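Local coordinates for protein 350aa long hypothetical aspartate-semialdehyde dehydrogenase (Sulfolobus tokodaii, PDB 2EP5) that probably catalyses the NADP-dependent interconversion of malonyl-CoA and 3-oxopropanoate (malonate semialdehyde) and belongs to the aspartate-semialdehyde dehydrogenase family, at residues I166-K171 with A227-T232. Numbering follows the deposited sequence.
Sequences IATKSK and ANLDST
A lysine ammonium shared between a carboxylate, a hydroxyl and a carbonyl of the second subunit makes both hydrogen bonds that cross between 166-171 and 227-232. The Lys171 side chain leaves with CG anti to the backbone N, bends at chi2 (61°) and then runs extended obliquely across Asp230. Its NZ reaches Asp230 OD1 at 2.9 Å in a salt bridge, meeting the carboxylate from above its plane, 51° out, and Thr232 OG1 at 2.7 Å in a hydrogen bond. Asn317 O of the second subunit takes a third bond from NZ; Asn317 ND2 there serves Asp230 OD2, and Glu316 OE1 of that subunit is hydrogen-bonded to Thr232 OG1. An alanine in place of Lys171 would remove the ammonium and so probably cost all three of its bonds.

Leu229 CD2 packs on Ala167 CB at 3.8 Å, while Ala167 O accepts a hydrogen bond from Ser170 OG (3.1 Å), which lies above the carbonyl plane. Thr168 CA offers a CA-H...O contact to Asn228 O (3.4 Å), and Thr168 OG1 bonds back to Ile164 O. Segment 166-171 thus leads from helix 164-168 through a short turn into strand 171-178, flanked by strand 244-251 and by parallel strand 230-237, outermost in the dimerisation domain's mixed sheet within this chain.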
loop_
_atom_site.group_PDB
_atom_site.type_symbol
_atom_site.label_atom_id
_atom_site.label_comp_id
_atom_site.label_asym_id
_atom_site.label_seq_id
_atom_site.Cartn_x
_atom_site.Cartn_y
_atom_site.Cartn_z
ATOM N N ILE A 166 -21.619 17.712 27.869
ATOM C CA ILE A 166 -22.237 17.950 26.569
ATOM C C ILE A 166 -22.640 16.608 25.968
ATOM O O ILE A 166 -23.771 16.436 25.501
ATOM C CB ILE A 166 -21.260 18.641 25.605
ATOM C CG1 ILE A 166 -20.803 19.973 26.199
ATOM C CG2 ILE A 166 -21.928 18.864 24.260
ATOM C CD1 ILE A 166 -19.735 20.674 25.374
ATOM N N ALA A 167 -21.703 15.662 26.001
ATOM C CA ALA A 167 -21.915 14.319 25.462
ATOM C C ALA A 167 -23.078 13.593 26.133
ATOM O O ALA A 167 -23.790 12.818 25.493
ATOM C CB ALA A 167 -20.632 13.491 25.603
ATOM N N THR A 168 -23.264 13.837 27.423
ATOM C CA THR A 168 -24.346 13.196 28.165
ATOM C C THR A 168 -25.721 13.641 27.669
ATOM O O THR A 168 -26.676 12.862 27.679
ATOM C CB THR A 168 -24.235 13.493 29.676
ATOM O OG1 THR A 168 -23.124 12.769 30.225
ATOM C CG2 THR A 168 -25.509 13.088 30.393
ATOM N N LYS A 169 -25.818 14.893 27.237
ATOM C CA LYS A 169 -27.079 15.432 26.739
ATOM C C LYS A 169 -27.039 15.523 25.216
ATOM O O LYS A 169 -27.129 16.618 24.651
ATOM C CB LYS A 169 -27.329 16.831 27.304
ATOM C CG LYS A 169 -27.294 16.959 28.813
ATOM C CD LYS A 169 -27.434 18.433 29.172
ATOM C CE LYS A 169 -27.170 18.729 30.639
ATOM N NZ LYS A 169 -27.053 20.205 30.847
ATOM N N SER A 170 -26.904 14.383 24.551
ATOM C CA SER A 170 -26.846 14.381 23.097
ATOM C C SER A 170 -26.889 12.974 22.541
ATOM O O SER A 170 -26.952 11.992 23.285
ATOM C CB SER A 170 -25.546 15.021 22.624
ATOM O OG SER A 170 -24.467 14.116 22.813
ATOM N N LYS A 171 -26.864 12.897 21.216
ATOM C CA LYS A 171 -26.824 11.626 20.512
ATOM C C LYS A 171 -25.407 11.633 19.937
ATOM O O LYS A 171 -25.037 12.515 19.149
ATOM C CB LYS A 171 -27.875 11.573 19.398
ATOM C CG LYS A 171 -27.795 10.336 18.501
ATOM C CD LYS A 171 -28.003 9.029 19.272
ATOM C CE LYS A 171 -27.630 7.812 18.421
ATOM N NZ LYS A 171 -27.816 6.517 19.141
ATOM N N ALA A 227 -22.358 6.424 32.893
ATOM C CA ALA A 227 -22.708 7.718 32.313
ATOM C C ALA A 227 -23.765 7.482 31.243
ATOM O O ALA A 227 -23.751 6.455 30.567
ATOM C CB ALA A 227 -21.481 8.387 31.697
ATOM N N ASN A 228 -24.687 8.425 31.097
ATOM C CA ASN A 228 -25.732 8.285 30.093
ATOM C C ASN A 228 -25.210 8.716 28.726
ATOM O O ASN A 228 -25.238 9.900 28.385
ATOM C CB ASN A 228 -26.951 9.131 30.461
ATOM C CG ASN A 228 -28.071 9.009 29.438
ATOM O OD1 ASN A 228 -27.913 9.378 28.267
ATOM N ND2 ASN A 228 -29.210 8.481 29.875
ATOM N N LEU A 229 -24.727 7.755 27.948
ATOM C CA LEU A 229 -24.208 8.063 26.624
ATOM C C LEU A 229 -24.915 7.242 25.556
ATOM O O LEU A 229 -24.765 6.018 25.486
ATOM C CB LEU A 229 -22.697 7.810 26.569
ATOM C CG LEU A 229 -21.828 8.713 27.456
ATOM C CD1 LEU A 229 -20.405 8.212 27.449
ATOM C CD2 LEU A 229 -21.891 10.159 26.969
ATOM N N ASP A 230 -25.707 7.920 24.738
ATOM C CA ASP A 230 -26.421 7.252 23.671
ATOM C C ASP A 230 -25.559 7.368 22.421
ATOM O O ASP A 230 -25.714 8.291 21.623
ATOM C CB ASP A 230 -27.793 7.906 23.464
ATOM C CG ASP A 230 -28.547 7.323 22.284
ATOM O OD1 ASP A 230 -28.329 6.133 21.957
ATOM O OD2 ASP A 230 -29.367 8.050 21.685
ATOM N N SER A 231 -24.638 6.429 22.253
ATOM C CA SER A 231 -23.763 6.477 21.097
ATOM C C SER A 231 -23.954 5.368 20.075
ATOM O O SER A 231 -24.204 4.218 20.423
ATOM C CB SER A 231 -22.297 6.521 21.556
ATOM O OG SER A 231 -22.094 5.732 22.713
ATOM N N THR A 232 -23.846 5.742 18.804
ATOM C CA THR A 232 -23.959 4.801 17.696
ATOM C C THR A 232 -22.607 4.875 16.975
ATOM O O THR A 232 -22.173 5.945 16.537
ATOM C CB THR A 232 -25.120 5.193 16.744
ATOM O OG1 THR A 232 -26.367 4.977 17.413
ATOM C CG2 THR A 232 -25.095 4.356 15.476
#